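Local coordinates for tail spike protein gp49 (Pseudomonas phage LKA1, PDB 4RU4) that acts as a tailspike lyase on the O-specific polysaccharide of Pseudomonas, probably degrading this surface coat as the phage enters its host, at residues Ile55-Leu60 with Ile79-Ser84; Val70-Gly75 with Ser98-Thr103; Pro451-Tyr456 with Pro481-Val486. All coordinates share one frame; numbering follows the deposited sequence.

Contact 1. Residues Ile55-Leu60 with Ile79-Ser84; sequences IDWAAL and INRGIS
A chi1 of 167° sets CG of W57 anti to the backbone N, and the indole beyond it lies against the corner that the chain turns at N80 and R81. R81 meets it there with CB, which sits over one face of the ring, 3.7 Å from the centroid of the five-membered ring and displaced toward the rim near NE1 and CE2. This is a CH-pi contact, and the extended chain prolongs it, R81 CD lying 3.8 Å from W57 CZ2. The guanidinium does not stack: its plane is turned 65° from the indole, and NE forms a salt bridge with D53, whose OD1 also accepts a hydrogen bond from N80 ND2.

In the plane of the ring, at its edge, W57 NE1 donates a 2.9 Å hydrogen bond to G82 O with an N-H...O angle of 155°. The donor stands above the carbonyl plane of G82. The indole N-H is thus satisfied by backbone, although the tryptophan is buried, and the rotation of the ring is fixed by this bond together with the R81 contact.

At the root of the side chain, I79 CG2 packs 3.6 Å from W57 CA and 3.7 Å from W57 CB. One turn along the helix, L60 CD1 reaches the same I79 CG2 at 4.1 Å, the two side chains crossing at about a right angle. L60 also meets I83, a residue modelled in two conformers, so that pairing is less certain. D56 ties the helix to other parts of the same chain, its carboxylate accepting from the backbone N-H groups of V23, G24 and Q78.

A short helix laid against the first turns of a parallel beta-helix, as here, is a familiar way of capping that fold at its N-terminal end.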
ATOM      1  N   ILE B  55      45.141   6.381  16.441  1.00 10.64           N
ATOM      2  CA  ILE B  55      44.740   7.700  16.897  1.00 11.05           C
ATOM      3  C   ILE B  55      43.267   8.012  16.521  1.00  8.86           C
ATOM      4  O   ILE B  55      42.530   8.564  17.337  1.00  8.88           O
ATOM      5  CB  ILE B  55      45.721   8.777  16.352  1.00 11.93           C
ATOM      6  CG1 ILE B  55      47.066   8.675  17.100  1.00 12.09           C
ATOM      7  CG2 ILE B  55      45.109  10.191  16.453  1.00 12.40           C
ATOM      8  CD1 ILE B  55      48.270   9.345  16.383  1.00  9.16           C
ATOM      9  N   ASP B  56      42.830   7.624  15.317  1.00  8.78           N
ATOM     10  CA  ASP B  56      41.449   7.903  14.904  1.00  8.72           C
ATOM     11  C   ASP B  56      40.464   7.213  15.831  1.00  9.00           C
ATOM     12  O   ASP B  56      39.428   7.780  16.182  1.00  8.76           O
ATOM     13  CB  ASP B  56      41.175   7.444  13.466  1.00 13.05           C
ATOM     14  CG  ASP B  56      41.890   8.302  12.417  1.00 12.44           C
ATOM     15  OD1 ASP B  56      42.147   9.498  12.678  1.00  8.80           O
ATOM     16  OD2 ASP B  56      42.195   7.761  11.331  1.00 13.36           O
ATOM     17  N   TRP B  57      40.784   5.981  16.223  1.00  8.63           N
ATOM     18  CA  TRP B  57      39.898   5.273  17.138  1.00  8.55           C
ATOM     19  C   TRP B  57      39.878   5.956  18.509  1.00  8.73           C
ATOM     20  O   TRP B  57      38.802   6.223  19.085  1.00  8.76           O
ATOM     21  CB  TRP B  57      40.288   3.791  17.292  1.00  8.48           C
ATOM     22  CG  TRP B  57      39.534   3.209  18.486  1.00  8.45           C
ATOM     23  CD1 TRP B  57      38.253   2.716  18.490  1.00  8.36           C
ATOM     24  CD2 TRP B  57      40.001   3.126  19.840  1.00 10.13           C
ATOM     25  NE1 TRP B  57      37.902   2.312  19.755  1.00  9.16           N
ATOM     26  CE2 TRP B  57      38.954   2.561  20.606  1.00 11.07           C
ATOM     27  CE3 TRP B  57      41.197   3.472  20.474  1.00 12.21           C
ATOM     28  CZ2 TRP B  57      39.072   2.343  21.958  1.00  8.48           C
ATOM     29  CZ3 TRP B  57      41.323   3.245  21.836  1.00 11.41           C
ATOM     30  CH2 TRP B  57      40.267   2.681  22.560  1.00 12.18           C
ATOM     31  N   ALA B  58      41.065   6.223  19.041  1.00 10.24           N
ATOM     32  CA  ALA B  58      41.176   6.890  20.337  1.00 11.04           C
ATOM     33  C   ALA B  58      40.397   8.221  20.335  1.00  9.35           C
ATOM     34  O   ALA B  58      39.646   8.518  21.269  1.00  9.80           O
ATOM     35  CB  ALA B  58      42.672   7.103  20.721  1.00  8.89           C
ATOM     36  N   ALA B  59      40.546   9.000  19.268  1.00 10.79           N
ATOM     37  CA  ALA B  59      39.842  10.279  19.157  1.00 12.94           C
ATOM     38  C   ALA B  59      38.314  10.125  19.071  1.00 13.03           C
ATOM     39  O   ALA B  59      37.562  10.857  19.732  1.00  9.61           O
ATOM     40  CB  ALA B  59      40.380  11.100  17.952  1.00  8.97           C
ATOM     41  N   LEU B  60      37.855   9.181  18.252  1.00 10.87           N
ATOM     42  CA  LEU B  60      36.423   8.979  18.060  1.00 10.26           C
ATOM     43  C   LEU B  60      35.812   8.444  19.327  1.00  9.28           C
ATOM     44  O   LEU B  60      34.761   8.903  19.746  1.00 10.55           O
ATOM     45  CB  LEU B  60      36.168   7.979  16.941  1.00 12.42           C
ATOM     46  CG  LEU B  60      36.030   8.565  15.549  1.00 21.51           C
ATOM     47  CD1 LEU B  60      36.181   7.438  14.535  1.00 22.99           C
ATOM     48  CD2 LEU B  60      34.666   9.235  15.435  1.00 23.03           C
ATOM     49  N   ILE B  79      40.193   2.617  12.413  1.00  8.26           N
ATOM     50  CA  ILE B  79      39.985   2.156  13.780  1.00 10.68           C
ATOM     51  C   ILE B  79      40.347   0.682  13.933  1.00 10.57           C
ATOM     52  O   ILE B  79      40.116  -0.123  13.035  1.00 10.59           O
ATOM     53  CB  ILE B  79      38.541   2.424  14.267  1.00 12.02           C
ATOM     54  CG1 ILE B  79      37.533   1.594  13.455  1.00 12.41           C
ATOM     55  CG2 ILE B  79      38.243   3.928  14.196  1.00  8.31           C
ATOM     56  CD1 ILE B  79      36.118   1.511  14.050  1.00 10.99           C
ATOM     57  N   ASN B  80      40.944   0.326  15.062  1.00 12.48           N
ATOM     58  CA  ASN B  80      41.332  -1.059  15.257  1.00 11.05           C
ATOM     59  C   ASN B  80      40.502  -1.688  16.369  1.00 10.61           C
ATOM     60  O   ASN B  80      40.734  -2.836  16.745  1.00 11.12           O
ATOM     61  CB  ASN B  80      42.815  -1.139  15.623  1.00 11.40           C
ATOM     62  CG  ASN B  80      43.115  -0.430  16.912  1.00 11.76           C
ATOM     63  OD1 ASN B  80      42.989   0.793  16.996  1.00  9.15           O
ATOM     64  ND2 ASN B  80      43.498  -1.187  17.936  1.00 12.49           N
ATOM     65  N   ARG B  81      39.544  -0.934  16.890  1.00 10.78           N
ATOM     66  CA  ARG B  81      38.659  -1.439  17.954  1.00 10.98           C
ATOM     67  C   ARG B  81      37.290  -0.875  17.710  1.00 10.61           C
ATOM     68  O   ARG B  81      37.154   0.168  17.071  1.00  8.12           O
ATOM     69  CB  ARG B  81      39.096  -0.925  19.342  1.00 13.49           C
ATOM     70  CG  ARG B  81      40.433  -1.427  19.815  1.00 21.84           C
ATOM     71  CD  ARG B  81      40.750  -1.052  21.279  1.00 21.14           C
ATOM     72  NE  ARG B  81      42.149  -1.365  21.493  1.00 21.64           N
ATOM     73  CZ  ARG B  81      42.596  -2.570  21.823  1.00 24.72           C
ATOM     74  NH1 ARG B  81      41.740  -3.562  22.052  1.00 25.82           N
ATOM     75  NH2 ARG B  81      43.899  -2.780  21.960  1.00 27.53           N
ATOM     76  N   GLY B  82      36.271  -1.513  18.283  1.00  8.61           N
ATOM     77  CA  GLY B  82      34.937  -0.989  18.136  1.00  9.92           C
ATOM     78  C   GLY B  82      34.787   0.367  18.813  1.00  9.81           C
ATOM     79  O   GLY B  82      35.471   0.669  19.787  1.00 11.56           O
ATOM     80  N   ILE B  83      33.878   1.180  18.288  0.54  8.08           N
ATOM     81  CA  ILE B  83      33.453   2.401  18.955  0.54 11.08           C
ATOM     82  C   ILE B  83      32.161   2.082  19.717  0.54 11.58           C
ATOM     83  O   ILE B  83      31.131   1.792  19.107  0.54 12.14           O
ATOM     84  CB  ILE B  83      33.192   3.516  17.928  0.54 10.10           C
ATOM     85  CG1 ILE B  83      34.447   3.737  17.064  0.54 10.07           C
ATOM     86  CG2 ILE B  83      32.697   4.798  18.635  0.54  9.78           C
ATOM     87  CD1 ILE B  83      34.201   4.586  15.819  0.54  8.23           C
ATOM     88  N   SER B  84      32.210   2.122  21.043  1.00  9.79           N
ATOM     89  CA  SER B  84      31.085   1.620  21.831  1.00 13.88           C
ATOM     90  C   SER B  84      30.569   2.570  22.911  1.00 13.18           C
ATOM     91  O   SER B  84      31.267   3.487  23.354  1.00 13.56           O
ATOM     92  CB  SER B  84      31.468   0.268  22.459  1.00 16.76           C
ATOM     93  OG  SER B  84      32.483   0.460  23.428  1.00 18.94           O
TER

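Contact 2. Residues Val70-Gly75 with Ser98-Thr103; sequences VHIPSG and SIIRPT
I72 overlaps S98 with its CG2 branch, which lies 4.1 Å from S98 CB, while its other branch runs on to I100. There I72 CD1 touches I100 CD1 at 4.0 Å, methyl against methyl, with the two side chains crossing at about a right angle. L60 of helix 55-65 also packs on I72, so this isoleucine joins helix 55-65 to strand 98-107.

The polar half of the contact begins on the same residue. S98 holds its OG anti to its own carbonyl carbon, beside the backbone N (chi1 -68°), and from there OG donates to I72 O at 2.7 Å. The donor is tilted 31° from the carbonyl plane. The same hydroxyl is hydrogen-bonded to D94 N, so one oxygen bonds I72 O across the contact and D94 N of its own turn. S74 N lies 3.5 Å from S98 OG but at a poor angle, and it bonds instead to the carboxylate of D94.

Farther along, backbone takes over. I99 N donates to G75 O at 2.9 Å, nearly along the C=O axis, and G75 pairs with S98 in a parallel bridge that starts the pairing of strands 75-79 and 98-107. I99 CB also comes within 3.6 Å of G75 O. S74, whose CB points away from segment 98-103, packs on P69 of the second subunit.

The example illustrates how a beta-helix handles a corner: where the chain leaves strand 70-72, which pairs with strand 89-93, and turns into strand 75-79, a serine hydroxyl bonds to I72 O before the regular N-H...O pattern begins at G75.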
ATOM      1  N   VAL B  70      28.261  13.828  18.582  1.00 11.42           N
ATOM      2  CA  VAL B  70      29.495  13.835  17.814  1.00 10.83           C
ATOM      3  C   VAL B  70      29.201  14.105  16.347  1.00 13.17           C
ATOM      4  O   VAL B  70      28.357  13.446  15.742  1.00 12.42           O
ATOM      5  CB  VAL B  70      30.229  12.488  17.963  1.00 12.02           C
ATOM      6  CG1 VAL B  70      31.515  12.447  17.119  1.00  8.67           C
ATOM      7  CG2 VAL B  70      30.537  12.247  19.448  1.00  9.59           C
ATOM      8  N   HIS B  71      29.892  15.089  15.783  1.00  9.42           N
ATOM      9  CA  HIS B  71      29.821  15.330  14.358  1.00 13.65           C
ATOM     10  C   HIS B  71      31.116  14.860  13.709  1.00 16.41           C
ATOM     11  O   HIS B  71      32.200  15.243  14.138  1.00 19.85           O
ATOM     12  CB  HIS B  71      29.608  16.811  14.034  1.00 18.43           C
ATOM     13  CG  HIS B  71      29.645  17.085  12.565  1.00 27.33           C
ATOM     14  ND1 HIS B  71      28.657  16.653  11.706  1.00 29.17           N
ATOM     15  CD2 HIS B  71      30.579  17.686  11.792  1.00 31.20           C
ATOM     16  CE1 HIS B  71      28.973  16.992  10.468  1.00 29.09           C
ATOM     17  NE2 HIS B  71      30.133  17.622  10.493  1.00 28.46           N
ATOM     18  N   ILE B  72      30.995  14.027  12.684  1.00 12.98           N
ATOM     19  CA  ILE B  72      32.161  13.479  12.002  1.00 13.72           C
ATOM     20  C   ILE B  72      32.259  14.116  10.622  1.00 14.14           C
ATOM     21  O   ILE B  72      31.503  13.783   9.736  1.00 13.51           O
ATOM     22  CB  ILE B  72      32.049  11.942  11.837  1.00 14.01           C
ATOM     23  CG1 ILE B  72      31.912  11.263  13.200  1.00 13.76           C
ATOM     24  CG2 ILE B  72      33.261  11.378  11.072  1.00 15.27           C
ATOM     25  CD1 ILE B  72      32.004   9.734  13.135  1.00 16.16           C
ATOM     26  N   PRO B  73      33.220  15.030  10.441  1.00 16.18           N
ATOM     27  CA  PRO B  73      33.496  15.669   9.147  1.00 16.91           C
ATOM     28  C   PRO B  73      33.934  14.623   8.152  1.00 13.78           C
ATOM     29  O   PRO B  73      34.451  13.608   8.614  1.00 15.80           O
ATOM     30  CB  PRO B  73      34.708  16.563   9.458  1.00 15.11           C
ATOM     31  CG  PRO B  73      34.627  16.797  10.922  1.00 19.29           C
ATOM     32  CD  PRO B  73      34.133  15.491  11.492  1.00 16.36           C
ATOM     33  N   SER B  74      33.766  14.872   6.853  1.00 14.71           N
ATOM     34  CA  SER B  74      34.373  14.061   5.798  1.00 14.99           C
ATOM     35  C   SER B  74      35.789  13.695   6.152  1.00 15.39           C
ATOM     36  O   SER B  74      36.575  14.546   6.557  1.00 16.26           O
ATOM     37  CB  SER B  74      34.422  14.812   4.453  1.00 16.37           C
ATOM     38  OG  SER B  74      33.158  14.787   3.836  1.00 24.81           O
ATOM     39  N   GLY B  75      36.112  12.424   5.973  1.00 13.41           N
ATOM     40  CA  GLY B  75      37.429  11.908   6.269  1.00 12.33           C
ATOM     41  C   GLY B  75      37.310  10.399   6.349  1.00 13.13           C
ATOM     42  O   GLY B  75      36.202   9.852   6.263  1.00 12.96           O
ATOM     43  N   SER B  98      31.930  10.590   5.139  1.00  8.83           N
ATOM     44  CA  SER B  98      32.331  10.461   6.536  1.00  8.80           C
ATOM     45  C   SER B  98      32.464   8.969   6.820  1.00  8.92           C
ATOM     46  O   SER B  98      31.476   8.287   7.174  1.00  8.88           O
ATOM     47  CB  SER B  98      31.302  11.106   7.470  1.00 10.32           C
ATOM     48  OG  SER B  98      31.261  12.524   7.330  1.00 14.30           O
ATOM     49  N   ILE B  99      33.673   8.456   6.626  1.00  7.86           N
ATOM     50  CA  ILE B  99      33.918   7.016   6.614  1.00  9.94           C
ATOM     51  C   ILE B  99      34.610   6.517   7.862  1.00 10.70           C
ATOM     52  O   ILE B  99      35.658   7.052   8.264  1.00 10.23           O
ATOM     53  CB  ILE B  99      34.773   6.645   5.393  1.00 12.52           C
ATOM     54  CG1 ILE B  99      33.968   6.870   4.115  1.00 13.46           C
ATOM     55  CG2 ILE B  99      35.297   5.204   5.470  1.00 10.44           C
ATOM     56  CD1 ILE B  99      34.842   7.047   2.876  1.00 13.41           C
ATOM     57  N   ILE B 100      34.023   5.492   8.479  1.00  8.48           N
ATOM     58  CA  ILE B 100      34.665   4.787   9.590  1.00  9.61           C
ATOM     59  C   ILE B 100      35.097   3.404   9.080  1.00  9.82           C
ATOM     60  O   ILE B 100      34.274   2.631   8.581  1.00 10.31           O
ATOM     61  CB  ILE B 100      33.709   4.617  10.794  1.00 10.21           C
ATOM     62  CG1 ILE B 100      33.267   5.970  11.342  1.00 12.12           C
ATOM     63  CG2 ILE B 100      34.357   3.780  11.881  1.00 12.28           C
ATOM     64  CD1 ILE B 100      32.066   5.869  12.322  1.00 13.27           C
ATOM     65  N   ARG B 101      36.382   3.100   9.196  1.00  7.60           N
ATOM     66  CA  ARG B 101      36.966   1.963   8.478  1.00 10.63           C
ATOM     67  C   ARG B 101      37.846   1.126   9.389  1.00  8.51           C
ATOM     68  O   ARG B 101      38.978   1.512   9.683  1.00 11.24           O
ATOM     69  CB  ARG B 101      37.814   2.460   7.281  1.00 11.05           C
ATOM     70  CG  ARG B 101      38.276   1.336   6.335  1.00 17.39           C
ATOM     71  CD  ARG B 101      39.340   1.820   5.329  1.00 13.73           C
ATOM     72  NE  ARG B 101      38.807   2.920   4.525  1.00 11.12           N
ATOM     73  CZ  ARG B 101      38.079   2.754   3.423  1.00 16.02           C
ATOM     74  NH1 ARG B 101      37.790   1.535   2.979  1.00 18.48           N
ATOM     75  NH2 ARG B 101      37.624   3.801   2.762  1.00 16.85           N
ATOM     76  N   PRO B 102      37.342  -0.030   9.840  1.00  8.95           N
ATOM     77  CA  PRO B 102      38.188  -0.995  10.546  1.00  8.07           C
ATOM     78  C   PRO B 102      39.465  -1.337   9.764  1.00 11.24           C
ATOM     79  O   PRO B 102      39.406  -1.542   8.552  1.00  9.00           O
ATOM     80  CB  PRO B 102      37.274  -2.229  10.625  1.00  8.31           C
ATOM     81  CG  PRO B 102      35.901  -1.602  10.825  1.00  8.82           C
ATOM     82  CD  PRO B 102      35.918  -0.412   9.877  1.00  8.13           C
ATOM     83  N   THR B 103      40.607  -1.414  10.441  1.00  9.45           N
ATOM     84  CA  THR B 103      41.847  -1.734   9.756  1.00 11.81           C
ATOM     85  C   THR B 103      42.050  -3.247   9.792  1.00 13.19           C
ATOM     86  O   THR B 103      41.253  -3.984  10.395  1.00 11.12           O
ATOM     87  CB  THR B 103      43.063  -1.088  10.455  1.00 12.20           C
ATOM     88  OG1 THR B 103      43.190  -1.650  11.755  1.00 15.74           O
ATOM     89  CG2 THR B 103      42.861   0.401  10.599  1.00 12.48           C
TER

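Contact 3. Residues Pro451-Tyr456 with Pro481-Val486; sequences PVNIQY and PEYLIV
N453 can be followed atom by atom across to Y483 and E482. Its CB sits over the centre of the Y483 ring, 3.5 Å from the centroid and only 14° off the ring normal, a CH-pi contact. CG, anti to the carbonyl carbon and beside the backbone N (chi1 -55°), moves off toward the ring's CE2 edge, 3.9 Å from that atom, and the amide stays stacked there, its plane 20° from the ring. At the tip the amide divides its work. OD1 accepts from Y483 N at 3.1 Å, the donor standing above the amide carbonyl plane, and more weakly from E482 N, whose N-H points poorly at it. ND2 turns to N421 OD1 on the preceding coil.

Beyond the asparagine the backbones pair in parallel. The first bond, I454 N to Y483 O, is weak at 3.3 Å; I485 N to I454 O and Y456 N to I485 O follow, each 2.9 Å. A water donates to both V452 O and Y483 O where the strands begin to close up. I454 and L484 lie side by side, and Y483 also packs on G491 of the third subunit.

Chemically, the side-chain amide replaces backbone pairing where it has not yet started: ND2 to N421 resembles one rung of an asparagine ladder, while OD1 accepts one good and one weak N-H of the incoming turn.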
ATOM      1  N   PRO B 451      -6.845 -27.084  12.243  1.00 10.45           N
ATOM      2  CA  PRO B 451      -7.395 -26.703  10.940  1.00  9.97           C
ATOM      3  C   PRO B 451      -6.351 -25.941  10.112  1.00  9.80           C
ATOM      4  O   PRO B 451      -5.650 -25.092  10.654  1.00 10.08           O
ATOM      5  CB  PRO B 451      -8.551 -25.763  11.304  1.00  8.11           C
ATOM      6  CG  PRO B 451      -9.005 -26.260  12.696  1.00  8.86           C
ATOM      7  CD  PRO B 451      -7.647 -26.544  13.360  1.00  9.10           C
ATOM      8  N   VAL B 452      -6.232 -26.306   8.840  1.00  7.32           N
ATOM      9  CA  VAL B 452      -5.423 -25.582   7.867  1.00  6.49           C
ATOM     10  C   VAL B 452      -6.343 -25.147   6.725  1.00  8.10           C
ATOM     11  O   VAL B 452      -6.762 -25.961   5.888  1.00  7.01           O
ATOM     12  CB  VAL B 452      -4.293 -26.480   7.331  1.00  8.21           C
ATOM     13  CG1 VAL B 452      -3.510 -25.794   6.192  1.00  6.46           C
ATOM     14  CG2 VAL B 452      -3.356 -26.850   8.481  1.00  6.74           C
ATOM     15  N   ASN B 453      -6.642 -23.851   6.696  1.00  6.58           N
ATOM     16  CA  ASN B 453      -7.588 -23.270   5.751  1.00  6.25           C
ATOM     17  C   ASN B 453      -6.875 -22.515   4.627  1.00  8.28           C
ATOM     18  O   ASN B 453      -5.872 -21.838   4.869  1.00 10.56           O
ATOM     19  CB  ASN B 453      -8.493 -22.295   6.513  1.00  6.49           C
ATOM     20  CG  ASN B 453      -9.179 -22.960   7.694  1.00 10.77           C
ATOM     21  OD1 ASN B 453      -9.774 -24.032   7.546  1.00 11.42           O
ATOM     22  ND2 ASN B 453      -9.057 -22.360   8.880  1.00  9.21           N
ATOM     23  N   ILE B 454      -7.405 -22.621   3.409  1.00  6.16           N
ATOM     24  CA  ILE B 454      -6.787 -22.007   2.237  1.00  6.82           C
ATOM     25  C   ILE B 454      -7.811 -21.132   1.562  1.00 10.60           C
ATOM     26  O   ILE B 454      -8.924 -21.593   1.245  1.00  5.56           O
ATOM     27  CB  ILE B 454      -6.361 -23.059   1.165  1.00 13.52           C
ATOM     28  CG1 ILE B 454      -5.526 -24.196   1.761  1.00 13.61           C
ATOM     29  CG2 ILE B 454      -5.619 -22.382   0.008  1.00 10.96           C
ATOM     30  CD1 ILE B 454      -4.289 -23.770   2.408  1.00 17.22           C
ATOM     31  N   GLN B 455      -7.432 -19.879   1.306  1.00  6.44           N
ATOM     32  CA  GLN B 455      -8.230 -19.007   0.465  1.00  8.30           C
ATOM     33  C   GLN B 455      -7.319 -18.592  -0.694  1.00  8.09           C
ATOM     34  O   GLN B 455      -6.379 -17.830  -0.492  1.00  8.88           O
ATOM     35  CB  GLN B 455      -8.672 -17.743   1.251  1.00  5.24           C
ATOM     36  CG  GLN B 455      -9.516 -16.744   0.439  1.00  5.88           C
ATOM     37  CD  GLN B 455      -9.529 -15.345   1.034  1.00 11.63           C
ATOM     38  OE1 GLN B 455      -8.505 -14.857   1.533  1.00 10.71           O
ATOM     39  NE2 GLN B 455     -10.696 -14.695   1.006  1.00  9.98           N
ATOM     40  N   TYR B 456      -7.597 -19.080  -1.903  1.00  5.23           N
ATOM     41  CA  TYR B 456      -6.788 -18.681  -3.048  1.00  6.03           C
ATOM     42  C   TYR B 456      -7.749 -17.946  -3.997  1.00  5.59           C
ATOM     43  O   TYR B 456      -8.579 -18.570  -4.664  1.00  7.25           O
ATOM     44  CB  TYR B 456      -6.144 -19.933  -3.653  1.00  8.66           C
ATOM     45  CG  TYR B 456      -4.899 -19.653  -4.484  1.00 14.65           C
ATOM     46  CD1 TYR B 456      -4.989 -18.993  -5.715  1.00 16.71           C
ATOM     47  CD2 TYR B 456      -3.638 -20.056  -4.044  1.00 11.16           C
ATOM     48  CE1 TYR B 456      -3.855 -18.727  -6.480  1.00 13.20           C
ATOM     49  CE2 TYR B 456      -2.505 -19.788  -4.790  1.00 10.33           C
ATOM     50  CZ  TYR B 456      -2.618 -19.129  -6.009  1.00 11.20           C
ATOM     51  OH  TYR B 456      -1.487 -18.867  -6.753  1.00  8.47           O
ATOM     52  N   PRO B 481     -10.327 -28.666   8.227  1.00  9.12           N
ATOM     53  CA  PRO B 481     -10.339 -27.233   7.887  1.00  8.58           C
ATOM     54  C   PRO B 481     -11.744 -26.651   7.969  1.00  8.02           C
ATOM     55  O   PRO B 481     -12.704 -27.383   7.757  1.00 11.76           O
ATOM     56  CB  PRO B 481      -9.864 -27.212   6.423  1.00  6.50           C
ATOM     57  CG  PRO B 481      -9.086 -28.525   6.251  1.00  5.98           C
ATOM     58  CD  PRO B 481      -9.907 -29.510   7.094  1.00  7.11           C
ATOM     59  N   GLU B 482     -11.857 -25.374   8.312  1.00  6.67           N
ATOM     60  CA  GLU B 482     -13.122 -24.647   8.154  1.00 10.91           C
ATOM     61  C   GLU B 482     -13.415 -24.304   6.702  1.00  8.65           C
ATOM     62  O   GLU B 482     -14.572 -24.150   6.324  1.00  9.63           O
ATOM     63  CB  GLU B 482     -13.140 -23.363   8.990  1.00 12.45           C
ATOM     64  CG  GLU B 482     -13.171 -23.604  10.490  1.00 22.49           C
ATOM     65  CD  GLU B 482     -13.001 -22.315  11.308  1.00 35.15           C
ATOM     66  OE1 GLU B 482     -12.653 -21.244  10.740  1.00 39.14           O
ATOM     67  OE2 GLU B 482     -13.218 -22.380  12.538  1.00 40.67           O
ATOM     68  N   TYR B 483     -12.391 -24.149   5.871  1.00  5.50           N
ATOM     69  CA  TYR B 483     -12.672 -23.834   4.466  1.00  7.67           C
ATOM     70  C   TYR B 483     -11.505 -24.139   3.560  1.00  8.62           C
ATOM     71  O   TYR B 483     -10.336 -24.102   3.971  1.00  7.17           O
ATOM     72  CB  TYR B 483     -13.056 -22.350   4.264  1.00  5.94           C
ATOM     73  CG  TYR B 483     -12.025 -21.330   4.748  1.00  6.88           C
ATOM     74  CD1 TYR B 483     -11.009 -20.874   3.902  1.00  6.75           C
ATOM     75  CD2 TYR B 483     -12.089 -20.809   6.042  1.00  7.28           C
ATOM     76  CE1 TYR B 483     -10.086 -19.922   4.336  1.00  8.60           C
ATOM     77  CE2 TYR B 483     -11.171 -19.875   6.491  1.00  8.36           C
ATOM     78  CZ  TYR B 483     -10.180 -19.425   5.626  1.00  9.23           C
ATOM     79  OH  TYR B 483      -9.286 -18.487   6.062  1.00 11.19           O
ATOM     80  N   LEU B 484     -11.856 -24.416   2.316  1.00  5.03           N
ATOM     81  CA  LEU B 484     -10.887 -24.650   1.267  1.00  7.60           C
ATOM     82  C   LEU B 484     -11.476 -23.991   0.013  1.00  7.20           C
ATOM     83  O   LEU B 484     -12.428 -24.489  -0.578  1.00  8.49           O
ATOM     84  CB  LEU B 484     -10.709 -26.161   1.118  1.00  9.30           C
ATOM     85  CG  LEU B 484      -9.907 -26.780  -0.005  1.00 14.71           C
ATOM     86  CD1 LEU B 484      -8.730 -25.899  -0.301  1.00 15.74           C
ATOM     87  CD2 LEU B 484      -9.444 -28.175   0.494  1.00 16.47           C
ATOM     88  N   ILE B 485     -10.916 -22.851  -0.374  1.00  8.51           N
ATOM     89  CA  ILE B 485     -11.569 -21.976  -1.358  1.00  7.30           C
ATOM     90  C   ILE B 485     -10.605 -21.652  -2.492  1.00  6.17           C
ATOM     91  O   ILE B 485      -9.474 -21.222  -2.245  1.00  7.13           O
ATOM     92  CB  ILE B 485     -12.043 -20.665  -0.670  1.00  4.74           C
ATOM     93  CG1 ILE B 485     -13.218 -20.980   0.249  1.00  4.80           C
ATOM     94  CG2 ILE B 485     -12.435 -19.590  -1.715  1.00  5.01           C
ATOM     95  CD1 ILE B 485     -13.562 -19.847   1.251  1.00  8.57           C
ATOM     96  N   VAL B 486     -11.041 -21.921  -3.719  1.00  5.99           N
ATOM     97  CA  VAL B 486     -10.372 -21.459  -4.942  1.00  7.29           C
ATOM     98  C   VAL B 486     -11.390 -20.665  -5.762  1.00  6.62           C
ATOM     99  O   VAL B 486     -12.432 -21.185  -6.089  1.00  8.96           O
ATOM    100  CB  VAL B 486      -9.851 -22.662  -5.788  1.00  7.36           C
ATOM    101  CG1 VAL B 486      -9.240 -22.180  -7.103  1.00  5.88           C
ATOM    102  CG2 VAL B 486      -8.818 -23.442  -5.002  1.00  7.20           C
TER
HETATM  103  O   HOH W   1      -8.270 -26.285   3.440  1.00 14.65           O

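In the fold
Contacts 1 and 2 adjoin each other in one packed region, their centres about 10 Å apart. I79 binds them: its O lies 2.9 Å from T103 N and its N 3.2 Å from R101 O, both probable hydrogen bonds, while I79 CD1 packs 3.6 Å from I100 CG2. Their segments alternate along the chain, so helix, corner and strands close together. Contact 3 lies on the opposite side of the chain's centre, its own centre about 57 Å from that of contact 1 and 55 Å from that of contact 2, within the pectin lyase-like region. All three lie away from the calcium site of G368 and D394; contact 1 sets a helix against the first coils, while contacts 2 and 3 join successive coils at widely separated levels.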